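Catalase (PDB 4B7H) breaks down hydrogen peroxide to water and oxygen at a haem iron, and is captured here with nitric oxide and NADPH bound. Local coordinates at residues 109-114 with 120-125; 202-207 with 256-261; 281-284 with 289-292; 284-289 with 295-300. All blocks are in the same frame, centred on the assembly; numbering follows the deposited sequence.

The four contacts come in chain order, each closing a loop or tying one to a helix around the antiparallel sheet that forms the catalase barrel. Interaction 1 lies in the loop joining strands 100-108 and 125-132; interaction 2, whose centre is about 14 Å from that of interaction 1, joins the run before strand 208-209 to helix 254-264, and the two touch through His124 and Gln206. Interactions 3 and 4 share Glu284 and Asn289 in the loop between strands 270-279 and 305-314, their centres about 7 Å apart but about 29 to 35 Å from those of the first pair. Interaction 1 thus lies beside the haem and nitric oxide, while interaction 4 holds part of the NADPH pocket and interaction 3 packs next to it.

Interaction 1: 109-114 with 120-125; sequences TVAGEQ and WRDVHG
Asp122 turns its chi1 to -145°, well off a staggered position, and this brings the carboxylate over the backbone of Val110 and Ala111. One oxygen does nearly all the work. Asp122 OD2 accepts from Val110 N at 2.8 Å, the donor standing 63° out of the carboxylate plane, and from Ala111 N at 2.9 Å, this time through its syn lone pair. A bridging water donates to the same oxygen at 2.7 Å and accepts from Gly112 N, extending the grip to a third consecutive amide.

Side-chain packing adds to these bonds. Val110 has CG2 beside its own backbone N, where it meets Val123 CB at 3.8 Å, and Thr109 lies alongside His124 with CG2 3.5 Å from CE1. Further along, the Trp120 ring comes up to Gly112 at CZ3.

Val110 packs on His70, which lines the nitric oxide pocket, and Gly125 touches the haem, so the loop between strands 100-108 and 125-132 is folded back beside the active site. The buried carboxylate is met by three successive N-H groups, two directly and one through water, which would probably stabilise its negative charge and hold the backbone of this turn in one shape.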
# COMPACT_ATOMS: atom_id res chain seq x y z
N THR A 109 -10.18 -23.00 -6.94
CA THR A 109 -10.72 -23.62 -5.73
C THR A 109 -11.12 -22.47 -4.80
O THR A 109 -11.13 -21.32 -5.24
CB THR A 109 -9.68 -24.53 -5.06
OG1 THR A 109 -8.48 -23.78 -4.83
CG2 THR A 109 -9.37 -25.74 -5.93
N VAL A 110 -11.43 -22.76 -3.54
CA VAL A 110 -11.89 -21.74 -2.60
C VAL A 110 -10.95 -21.50 -1.42
O VAL A 110 -10.51 -20.38 -1.19
CB VAL A 110 -13.29 -22.07 -2.05
CG1 VAL A 110 -13.71 -21.04 -0.99
CG2 VAL A 110 -14.30 -22.13 -3.18
N ALA A 111 -10.66 -22.56 -0.67
CA ALA A 111 -9.97 -22.42 0.62
C ALA A 111 -8.46 -22.25 0.54
O ALA A 111 -7.86 -21.48 1.30
CB ALA A 111 -10.32 -23.59 1.54
N GLY A 112 -7.83 -23.00 -0.35
CA GLY A 112 -6.38 -23.04 -0.39
C GLY A 112 -5.72 -21.77 -0.89
O GLY A 112 -6.33 -20.96 -1.60
N GLU A 113 -4.45 -21.59 -0.52
CA GLU A 113 -3.67 -20.44 -0.95
C GLU A 113 -3.07 -20.67 -2.34
O GLU A 113 -3.27 -21.72 -2.95
CB GLU A 113 -2.59 -20.14 0.08
CG GLU A 113 -3.17 -19.87 1.48
CD GLU A 113 -3.48 -21.13 2.28
OE1 GLU A 113 -3.14 -22.25 1.84
OE2 GLU A 113 -4.06 -21.01 3.37
N GLN A 114 -2.27 -19.70 -2.77
CA GLN A 114 -1.68 -19.65 -4.10
C GLN A 114 -0.95 -20.88 -4.62
O GLN A 114 -0.89 -21.09 -5.83
CB GLN A 114 -0.69 -18.50 -4.16
CG GLN A 114 -1.19 -17.32 -4.92
CD GLN A 114 -0.05 -16.40 -5.27
OE1 GLN A 114 0.71 -15.98 -4.40
NE2 GLN A 114 0.10 -16.10 -6.55
N TRP A 120 -7.72 -30.56 -4.32
CA TRP A 120 -8.30 -30.68 -2.99
C TRP A 120 -9.82 -30.68 -3.17
O TRP A 120 -10.33 -30.00 -4.06
CB TRP A 120 -7.93 -29.48 -2.11
CG TRP A 120 -6.60 -29.58 -1.43
CD1 TRP A 120 -5.73 -30.63 -1.49
CD2 TRP A 120 -6.01 -28.60 -0.57
NE1 TRP A 120 -4.62 -30.36 -0.72
CE2 TRP A 120 -4.76 -29.12 -0.16
CE3 TRP A 120 -6.40 -27.34 -0.13
CZ2 TRP A 120 -3.91 -28.41 0.69
CZ3 TRP A 120 -5.54 -26.63 0.71
CH2 TRP A 120 -4.31 -27.17 1.11
N ARG A 121 -10.55 -31.43 -2.34
CA ARG A 121 -12.01 -31.35 -2.33
C ARG A 121 -12.42 -29.91 -2.01
O ARG A 121 -11.98 -29.34 -1.01
CB ARG A 121 -12.65 -32.31 -1.33
CG ARG A 121 -14.19 -32.20 -1.31
CD ARG A 121 -14.88 -33.18 -0.35
NE ARG A 121 -14.48 -34.54 -0.66
CZ ARG A 121 -14.97 -35.27 -1.66
NH1 ARG A 121 -15.97 -34.81 -2.42
NH2 ARG A 121 -14.50 -36.49 -1.89
N ASP A 122 -13.24 -29.33 -2.87
CA ASP A 122 -13.64 -27.94 -2.70
C ASP A 122 -14.67 -27.60 -3.75
O ASP A 122 -14.78 -28.29 -4.77
CB ASP A 122 -12.44 -27.00 -2.89
CG ASP A 122 -12.48 -25.79 -1.98
OD1 ASP A 122 -13.53 -25.55 -1.33
OD2 ASP A 122 -11.45 -25.08 -1.91
N VAL A 123 -15.42 -26.53 -3.50
CA VAL A 123 -16.17 -25.86 -4.55
C VAL A 123 -15.15 -25.35 -5.57
O VAL A 123 -14.01 -25.00 -5.19
CB VAL A 123 -16.98 -24.68 -3.96
CG1 VAL A 123 -17.57 -23.81 -5.06
CG2 VAL A 123 -18.06 -25.18 -3.01
N HIS A 124 -15.53 -25.30 -6.85
CA HIS A 124 -14.70 -24.61 -7.83
C HIS A 124 -15.39 -23.39 -8.39
O HIS A 124 -16.55 -23.43 -8.81
CB HIS A 124 -14.27 -25.55 -8.96
CG HIS A 124 -13.34 -26.61 -8.51
ND1 HIS A 124 -11.97 -26.51 -8.65
CD2 HIS A 124 -13.57 -27.77 -7.85
CE1 HIS A 124 -11.40 -27.58 -8.13
NE2 HIS A 124 -12.35 -28.37 -7.64
N GLY A 125 -14.65 -22.29 -8.40
CA GLY A 125 -15.13 -21.06 -8.99
C GLY A 125 -15.23 -21.17 -10.49
O GLY A 125 -14.45 -21.88 -11.13
O HOH W 1 -8.81 -25.41 -1.62

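Interaction 2: 202-207 with 256-261; sequences TSRHQD and REDLYN
Arg204 reaches Asp258 side-on, laying NE and NH2 against the two carboxylate oxygens in a bidentate salt bridge. The bond from Arg204 NE to Asp258 OD2 is 2.8 Å and practically straight at 178°, and Arg204 NH2 reaches the syn lone pair of Asp258 OD1 at the same length. With the two planes only 24° apart, guanidinium and carboxylate are nearly coplanar; the arginine chain is straight at chi2 and bends at chi3 (-71°), which helps turn the group side-on.

The tight part lies around Asp258 OD2. Buried Thr202 crosses the aspartate at about a right angle, its CB 3.4 Å from that oxygen, while a water donates to OD2 and accepts from Ser203 N. Thr202 OG1 in turn accepts from His205 N in an ST motif that shapes the loop, and His205 CE1 rests 3.5 Å above one face of the Arg204 guanidinium, toward its rim. Contact is looser elsewhere: Leu259 CD1 only grazes Arg204 CG at 4.0 Å, and both charged partners remain partly exposed to solvent.

Helix 254-264 is thereby tied to the chain running into strand 208-209, while Arg256 and Tyr260 on it bond to a second subunit. Paired with an arginine and served by a water, Asp258 is probably held as the anion.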
# COMPACT_ATOMS: atom_id res chain seq x y z
N THR A 202 -11.25 -31.88 -14.07
CA THR A 202 -10.70 -30.71 -14.74
C THR A 202 -11.67 -29.54 -14.64
O THR A 202 -12.81 -29.69 -14.16
CB THR A 202 -10.45 -30.96 -16.25
OG1 THR A 202 -11.70 -30.91 -16.94
CG2 THR A 202 -9.77 -32.31 -16.50
N SER A 203 -11.23 -28.38 -15.11
CA SER A 203 -12.11 -27.23 -15.22
C SER A 203 -13.11 -27.38 -16.36
O SER A 203 -14.15 -26.72 -16.37
CB SER A 203 -11.31 -25.97 -15.45
OG SER A 203 -10.45 -25.71 -14.36
N ARG A 204 -12.77 -28.22 -17.35
CA ARG A 204 -13.60 -28.41 -18.53
C ARG A 204 -14.74 -29.39 -18.30
O ARG A 204 -15.75 -29.36 -19.02
CB ARG A 204 -12.74 -28.90 -19.70
CG ARG A 204 -11.53 -28.01 -20.00
CD ARG A 204 -10.69 -28.57 -21.15
NE ARG A 204 -9.98 -29.78 -20.76
CZ ARG A 204 -10.08 -30.96 -21.37
NH1 ARG A 204 -10.87 -31.11 -22.43
NH2 ARG A 204 -9.38 -31.99 -20.92
N HIS A 205 -14.57 -30.25 -17.30
CA HIS A 205 -15.52 -31.33 -17.03
C HIS A 205 -16.40 -31.05 -15.81
O HIS A 205 -16.57 -31.90 -14.93
CB HIS A 205 -14.76 -32.64 -16.85
CG HIS A 205 -14.09 -33.12 -18.11
ND1 HIS A 205 -12.81 -32.75 -18.46
CD2 HIS A 205 -14.54 -33.91 -19.11
CE1 HIS A 205 -12.50 -33.31 -19.62
NE2 HIS A 205 -13.53 -34.02 -20.03
N GLN A 206 -16.96 -29.84 -15.78
CA GLN A 206 -17.89 -29.43 -14.73
C GLN A 206 -18.83 -28.41 -15.33
O GLN A 206 -18.46 -27.68 -16.26
CB GLN A 206 -17.14 -28.81 -13.55
CG GLN A 206 -16.50 -27.47 -13.90
CD GLN A 206 -15.57 -26.94 -12.84
OE1 GLN A 206 -15.54 -27.41 -11.70
NE2 GLN A 206 -14.78 -25.94 -13.23
N ASP A 207 -20.06 -28.36 -14.83
CA ASP A 207 -20.97 -27.27 -15.16
C ASP A 207 -20.56 -26.01 -14.40
O ASP A 207 -19.83 -26.07 -13.40
CB ASP A 207 -22.40 -27.59 -14.72
CG ASP A 207 -23.08 -28.64 -15.58
OD1 ASP A 207 -22.68 -28.85 -16.75
OD2 ASP A 207 -24.07 -29.22 -15.07
N ARG A 256 -4.97 -26.40 -13.92
CA ARG A 256 -4.32 -25.30 -14.62
C ARG A 256 -3.62 -25.83 -15.88
O ARG A 256 -3.80 -25.29 -16.98
CB ARG A 256 -3.30 -24.61 -13.69
CG ARG A 256 -2.55 -23.45 -14.33
CD ARG A 256 -1.59 -22.78 -13.34
NE ARG A 256 -2.29 -22.20 -12.20
CZ ARG A 256 -1.74 -21.37 -11.32
NH1 ARG A 256 -0.46 -21.02 -11.44
NH2 ARG A 256 -2.47 -20.88 -10.32
N GLU A 257 -2.85 -26.90 -15.71
CA GLU A 257 -2.11 -27.46 -16.82
C GLU A 257 -3.05 -28.07 -17.86
O GLU A 257 -2.83 -27.93 -19.06
CB GLU A 257 -1.10 -28.50 -16.31
CG GLU A 257 -0.19 -29.06 -17.39
CD GLU A 257 1.14 -29.56 -16.84
OE1 GLU A 257 1.28 -29.68 -15.61
OE2 GLU A 257 2.04 -29.83 -17.66
N ASP A 258 -4.10 -28.74 -17.39
CA ASP A 258 -5.06 -29.33 -18.32
C ASP A 258 -5.70 -28.29 -19.23
O ASP A 258 -5.84 -28.51 -20.44
CB ASP A 258 -6.15 -30.08 -17.57
CG ASP A 258 -7.31 -30.47 -18.46
OD1 ASP A 258 -7.25 -31.55 -19.09
OD2 ASP A 258 -8.28 -29.67 -18.56
N LEU A 259 -6.11 -27.16 -18.66
CA LEU A 259 -6.80 -26.15 -19.47
C LEU A 259 -5.83 -25.51 -20.47
O LEU A 259 -6.19 -25.31 -21.65
CB LEU A 259 -7.49 -25.09 -18.59
CG LEU A 259 -8.24 -24.00 -19.36
CD1 LEU A 259 -9.41 -24.59 -20.16
CD2 LEU A 259 -8.72 -22.91 -18.43
N TYR A 260 -4.60 -25.20 -20.02
CA TYR A 260 -3.58 -24.65 -20.90
C TYR A 260 -3.33 -25.59 -22.08
O TYR A 260 -3.33 -25.17 -23.23
CB TYR A 260 -2.27 -24.40 -20.12
CG TYR A 260 -1.04 -24.26 -21.03
CD1 TYR A 260 -0.78 -23.07 -21.68
CD2 TYR A 260 -0.17 -25.33 -21.25
CE1 TYR A 260 0.33 -22.91 -22.52
CE2 TYR A 260 0.92 -25.20 -22.08
CZ TYR A 260 1.17 -23.99 -22.72
OH TYR A 260 2.26 -23.86 -23.55
N ASN A 261 -3.11 -26.86 -21.77
CA ASN A 261 -2.82 -27.85 -22.79
C ASN A 261 -3.98 -28.05 -23.76
O ASN A 261 -3.77 -28.15 -24.97
CB ASN A 261 -2.44 -29.19 -22.15
CG ASN A 261 -1.03 -29.20 -21.58
OD1 ASN A 261 -0.17 -28.43 -21.99
ND2 ASN A 261 -0.79 -30.09 -20.62
O HOH W 2 -8.81 -27.89 -16.56

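Interaction 3: 281-284 with 289-292; sequences EDAE and NPFD
Ala283 meets Pro290 across the loop between strands 270-279 and 305-314 of the catalase barrel, where residues 289-292 form a type I beta turn reinforced by an Asx turn. The contact is small and rests on three buried residues. Ala283 directs its methyl group at the turn: CB lies 3.9 Å from Pro290 CG and 4.1 Å from Phe291 CZ, while its carbonyl oxygen approaches Pro290 CG at 3.5 Å. The proline ring is puckered C-gamma endo, and its CG meets both the methyl and the carbonyl of Ala283.

The turn itself is set by side-chain torsions. In Asn289, chi1 of -174° and chi2 of -57° together turn OD1 to Phe291 N, from which it accepts at 2.8 Å in the carbonyl plane; the backbone bond from Asp292 N to Asn289 O that would close the turn is weak. Phe291 keeps its ring beside its own backbone N, with chi1 at -49°, and this swings it back under the proline. The ring is therefore shared between the Ala283 methyl and its chain neighbour, and it also packs edge-to-face with Trp225. Asn289 ND2 bonds to Val445 O, and both Asn289 and Phe291 pack on Gln42 of a second subunit, placing the turn at an interface. Within the turn, Pro290 CG sits 3.8 Å above the centre of the Phe291 ring.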
# COMPACT_ATOMS: atom_id res chain seq x y z
N GLU A 281 -44.57 -12.84 -11.17
CA GLU A 281 -45.74 -13.14 -10.34
C GLU A 281 -45.74 -14.55 -9.73
O GLU A 281 -46.55 -14.84 -8.85
CB GLU A 281 -47.03 -12.89 -11.12
CG GLU A 281 -47.27 -13.85 -12.28
CD GLU A 281 -46.67 -13.37 -13.59
OE1 GLU A 281 -45.67 -12.61 -13.57
OE2 GLU A 281 -47.21 -13.76 -14.65
N ASP A 282 -44.83 -15.42 -10.18
CA ASP A 282 -44.69 -16.78 -9.63
C ASP A 282 -43.95 -16.79 -8.30
O ASP A 282 -44.07 -17.75 -7.52
CB ASP A 282 -43.89 -17.67 -10.59
CG ASP A 282 -44.73 -18.28 -11.70
OD1 ASP A 282 -45.82 -17.74 -12.01
OD2 ASP A 282 -44.29 -19.31 -12.27
N ALA A 283 -43.16 -15.76 -8.04
CA ALA A 283 -42.22 -15.77 -6.91
C ALA A 283 -42.85 -15.98 -5.53
O ALA A 283 -42.35 -16.79 -4.75
CB ALA A 283 -41.37 -14.50 -6.92
N GLU A 284 -43.93 -15.28 -5.22
CA GLU A 284 -44.51 -15.34 -3.87
C GLU A 284 -45.06 -16.72 -3.49
O GLU A 284 -45.03 -17.10 -2.32
CB GLU A 284 -45.60 -14.26 -3.70
CG GLU A 284 -46.71 -14.30 -4.74
CD GLU A 284 -47.64 -13.10 -4.65
OE1 GLU A 284 -48.54 -13.10 -3.79
OE2 GLU A 284 -47.47 -12.16 -5.45
N ASN A 289 -38.53 -20.46 -1.06
CA ASN A 289 -38.21 -19.05 -1.24
C ASN A 289 -37.28 -18.91 -2.44
O ASN A 289 -36.21 -19.52 -2.47
CB ASN A 289 -37.55 -18.48 0.01
CG ASN A 289 -37.33 -16.97 -0.07
OD1 ASN A 289 -36.67 -16.48 -0.99
ND2 ASN A 289 -37.87 -16.24 0.90
N PRO A 290 -37.69 -18.12 -3.45
CA PRO A 290 -36.94 -18.10 -4.71
C PRO A 290 -35.65 -17.27 -4.65
O PRO A 290 -34.90 -17.28 -5.61
CB PRO A 290 -37.94 -17.50 -5.71
CG PRO A 290 -38.83 -16.66 -4.88
CD PRO A 290 -38.94 -17.34 -3.54
N PHE A 291 -35.42 -16.60 -3.52
CA PHE A 291 -34.27 -15.71 -3.36
C PHE A 291 -33.26 -16.23 -2.34
O PHE A 291 -32.26 -15.58 -2.06
CB PHE A 291 -34.75 -14.32 -2.93
CG PHE A 291 -35.88 -13.78 -3.77
CD1 PHE A 291 -35.72 -13.63 -5.15
CD2 PHE A 291 -37.09 -13.43 -3.19
CE1 PHE A 291 -36.76 -13.13 -5.92
CE2 PHE A 291 -38.13 -12.93 -3.96
CZ PHE A 291 -37.96 -12.78 -5.33
N ASP A 292 -33.54 -17.41 -1.77
CA ASP A 292 -32.68 -18.07 -0.79
C ASP A 292 -31.66 -18.88 -1.56
O ASP A 292 -32.02 -19.86 -2.22
CB ASP A 292 -33.54 -18.98 0.10
CG ASP A 292 -32.73 -19.76 1.13
OD1 ASP A 292 -31.48 -19.74 1.11
OD2 ASP A 292 -33.37 -20.42 1.99

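Interaction 4: 284-289 with 295-300; sequences ENYRWN and KTWSQK. With NDP (NADPH dihydro-nicotinamide-adenine-dinucleotide phosphate), chain H.
Two groups share Tyr286 OH: Ser298 N donates to it at 3.0 Å, near the plane of the phenol ring, and Asp301 OD2 is its second hydrogen-bonding partner. This ties the early part of the loop between strands 270-279 and 305-314 of the catalase barrel, residues 284-289, to its later NADPH-binding run 296-299. Just beyond, the chain makes an ST turn, Ser298 OG accepting from Lys300 N. A chi1 of -167° carries the Tyr286 ring toward the later run, where CE2 meets Trp297 CD1 at 4.3 Å and the two ring planes stand 73° apart.

Trp288 meets the start of the later run. Its indole crosses Lys295 at about a right angle, CD1 lying 3.8 Å from the lysine CD, and the Arg287 guanidinium lies over the other end of the indole, above CH2. Lys295 bends at chi2 and chi4, and its amine leaves the indole for a salt bridge with Asp292 and a hydrogen bond to the backbone oxygen of Asp451. Trp288 also rests on helix 454-463.

Loop and cofactor meet at consecutive residues. Trp297 O accepts from the carboxamide nitrogen N7N of NADPH, and Gln299 N gives a nearly straight bond, 173°, to phosphate oxygen O1N. The arrangement ends in a short bond: Ser298 OG donates to O2N of the same phosphate at 2.6 Å.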
# COMPACT_ATOMS: atom_id res chain seq x y z
N GLU A 284 -43.93 -15.28 -5.22
CA GLU A 284 -44.51 -15.34 -3.87
C GLU A 284 -45.06 -16.72 -3.49
O GLU A 284 -45.03 -17.10 -2.32
CB GLU A 284 -45.60 -14.26 -3.70
CG GLU A 284 -46.71 -14.30 -4.74
CD GLU A 284 -47.64 -13.10 -4.65
OE1 GLU A 284 -48.54 -13.10 -3.79
OE2 GLU A 284 -47.47 -12.16 -5.45
N ASN A 285 -45.55 -17.46 -4.48
CA ASN A 285 -46.18 -18.75 -4.21
C ASN A 285 -45.32 -19.98 -4.52
O ASN A 285 -45.81 -21.11 -4.42
CB ASN A 285 -47.53 -18.85 -4.92
CG ASN A 285 -48.54 -17.83 -4.41
OD1 ASN A 285 -48.61 -17.55 -3.21
ND2 ASN A 285 -49.31 -17.26 -5.33
N TYR A 286 -44.06 -19.79 -4.89
CA TYR A 286 -43.21 -20.96 -5.13
C TYR A 286 -43.04 -21.74 -3.83
O TYR A 286 -43.06 -21.16 -2.74
CB TYR A 286 -41.85 -20.57 -5.72
CG TYR A 286 -41.09 -21.78 -6.26
CD1 TYR A 286 -41.71 -22.67 -7.12
CD2 TYR A 286 -39.77 -22.03 -5.89
CE1 TYR A 286 -41.05 -23.78 -7.60
CE2 TYR A 286 -39.10 -23.14 -6.37
CZ TYR A 286 -39.74 -24.01 -7.23
OH TYR A 286 -39.09 -25.11 -7.71
N ARG A 287 -42.93 -23.06 -3.94
CA ARG A 287 -42.84 -23.92 -2.76
C ARG A 287 -41.61 -23.61 -1.90
O ARG A 287 -41.61 -23.86 -0.69
CB ARG A 287 -42.88 -25.41 -3.15
CG ARG A 287 -41.70 -25.85 -4.01
CD ARG A 287 -41.80 -27.30 -4.46
NE ARG A 287 -41.68 -28.23 -3.34
CZ ARG A 287 -41.32 -29.50 -3.47
NH1 ARG A 287 -41.04 -29.99 -4.67
NH2 ARG A 287 -41.23 -30.29 -2.40
N TRP A 288 -40.56 -23.07 -2.53
CA TRP A 288 -39.37 -22.61 -1.83
C TRP A 288 -39.19 -21.11 -2.01
O TRP A 288 -39.64 -20.54 -3.01
CB TRP A 288 -38.12 -23.34 -2.34
CG TRP A 288 -38.06 -24.76 -1.87
CD1 TRP A 288 -37.98 -25.18 -0.57
CD2 TRP A 288 -38.09 -25.94 -2.68
NE1 TRP A 288 -37.96 -26.56 -0.53
CE2 TRP A 288 -38.01 -27.05 -1.81
CE3 TRP A 288 -38.15 -26.17 -4.06
CZ2 TRP A 288 -38.01 -28.37 -2.28
CZ3 TRP A 288 -38.14 -27.48 -4.52
CH2 TRP A 288 -38.07 -28.56 -3.63
N ASN A 289 -38.53 -20.46 -1.06
CA ASN A 289 -38.21 -19.05 -1.24
C ASN A 289 -37.28 -18.91 -2.44
O ASN A 289 -36.21 -19.52 -2.47
CB ASN A 289 -37.55 -18.48 0.01
CG ASN A 289 -37.33 -16.97 -0.07
OD1 ASN A 289 -36.67 -16.48 -0.99
ND2 ASN A 289 -37.87 -16.24 0.90
N LYS A 295 -31.53 -22.61 -1.72
CA LYS A 295 -32.63 -23.30 -2.39
C LYS A 295 -32.48 -23.22 -3.90
O LYS A 295 -32.47 -22.12 -4.47
CB LYS A 295 -33.98 -22.67 -2.01
CG LYS A 295 -34.25 -22.60 -0.52
CD LYS A 295 -34.45 -23.99 0.07
CE LYS A 295 -34.86 -23.90 1.53
NZ LYS A 295 -33.76 -23.37 2.37
N THR A 296 -32.36 -24.37 -4.56
CA THR A 296 -32.42 -24.40 -6.01
C THR A 296 -33.87 -24.35 -6.49
O THR A 296 -34.80 -24.71 -5.74
CB THR A 296 -31.74 -25.66 -6.58
OG1 THR A 296 -32.23 -26.82 -5.90
CG2 THR A 296 -30.24 -25.57 -6.39
N TRP A 297 -34.09 -23.89 -7.72
CA TRP A 297 -35.39 -24.00 -8.36
C TRP A 297 -35.43 -25.34 -9.06
O TRP A 297 -34.56 -25.64 -9.88
CB TRP A 297 -35.58 -22.93 -9.43
CG TRP A 297 -35.61 -21.50 -8.98
CD1 TRP A 297 -35.65 -21.01 -7.71
CD2 TRP A 297 -35.59 -20.35 -9.85
NE1 TRP A 297 -35.66 -19.62 -7.73
CE2 TRP A 297 -35.63 -19.20 -9.04
CE3 TRP A 297 -35.55 -20.20 -11.24
CZ2 TRP A 297 -35.62 -17.91 -9.57
CZ3 TRP A 297 -35.54 -18.91 -11.77
CH2 TRP A 297 -35.57 -17.79 -10.94
N SER A 298 -36.44 -26.16 -8.77
CA SER A 298 -36.54 -27.45 -9.43
C SER A 298 -36.64 -27.30 -10.95
O SER A 298 -37.40 -26.46 -11.45
CB SER A 298 -37.72 -28.24 -8.91
OG SER A 298 -37.87 -29.43 -9.66
N GLN A 299 -35.87 -28.11 -11.67
CA GLN A 299 -35.90 -28.09 -13.13
C GLN A 299 -37.16 -28.75 -13.67
O GLN A 299 -37.45 -28.67 -14.87
CB GLN A 299 -34.63 -28.74 -13.69
CG GLN A 299 -33.39 -27.90 -13.36
CD GLN A 299 -32.10 -28.67 -13.43
OE1 GLN A 299 -31.81 -29.52 -12.58
NE2 GLN A 299 -31.29 -28.35 -14.42
N LYS A 300 -37.93 -29.39 -12.79
CA LYS A 300 -39.24 -29.89 -13.16
C LYS A 300 -40.25 -28.75 -13.19
O LYS A 300 -41.22 -28.79 -13.93
CB LYS A 300 -39.71 -30.98 -12.19
CG LYS A 300 -38.68 -32.08 -11.98
CD LYS A 300 -39.28 -33.24 -11.21
CE LYS A 300 -38.20 -34.05 -10.51
NZ LYS A 300 -38.73 -35.36 -10.01
PA NDP H . -33.80 -32.85 -11.52
O1A NDP H . -33.86 -34.33 -11.63
O2A NDP H . -34.53 -32.15 -12.61
O5B NDP H . -32.26 -32.42 -11.54
C5B NDP H . -31.32 -33.07 -10.71
C4B NDP H . -29.99 -32.38 -10.93
O4B NDP H . -29.01 -32.98 -10.10
C3B NDP H . -29.52 -32.52 -12.38
O3B NDP H . -29.00 -31.29 -12.85
C2B NDP H . -28.44 -33.58 -12.27
O2B NDP H . -27.47 -33.57 -13.30
C1B NDP H . -27.89 -33.26 -10.89
N9A NDP H . -26.99 -34.32 -10.37
C8A NDP H . -26.85 -35.60 -10.83
N7A NDP H . -25.91 -36.23 -10.08
C5A NDP H . -25.44 -35.36 -9.15
C6A NDP H . -24.49 -35.48 -8.15
N6A NDP H . -23.60 -36.48 -8.18
N1A NDP H . -24.23 -34.40 -7.33
C2A NDP H . -24.91 -33.21 -7.52
N3A NDP H . -25.85 -33.10 -8.51
C4A NDP H . -26.12 -34.15 -9.32
O3 NDP H . -34.34 -32.43 -10.05
PN NDP H . -34.44 -30.92 -9.49
O1N NDP H . -33.98 -29.94 -10.52
O2N NDP H . -35.78 -30.79 -8.88
O5D NDP H . -33.38 -30.91 -8.28
C5D NDP H . -33.28 -32.02 -7.41
C4D NDP H . -32.00 -31.91 -6.61
O4D NDP H . -30.90 -31.96 -7.49
C3D NDP H . -31.92 -30.59 -5.87
O3D NDP H . -32.45 -30.69 -4.56
C2D NDP H . -30.43 -30.28 -5.89
O2D NDP H . -29.83 -30.80 -4.74
C1D NDP H . -29.87 -31.06 -7.08
N1N NDP H . -29.50 -30.16 -8.20
C2N NDP H . -30.38 -29.20 -8.59
C3N NDP H . -30.10 -28.33 -9.63
C7N NDP H . -31.13 -27.30 -9.98
O7N NDP H . -30.70 -26.08 -10.52
N7N NDP H . -32.41 -27.53 -9.74
C4N NDP H . -28.80 -28.38 -10.41
C5N NDP H . -27.91 -29.47 -9.89
C6N NDP H . -28.29 -30.30 -8.83
P2B NDP H . -27.63 -34.53 -14.59
O1X NDP H . -27.78 -35.95 -14.11
O2X NDP H . -28.85 -34.07 -15.37
O3X NDP H . -26.37 -34.35 -15.42
O HOH W 3 -34.68 -20.41 -4.68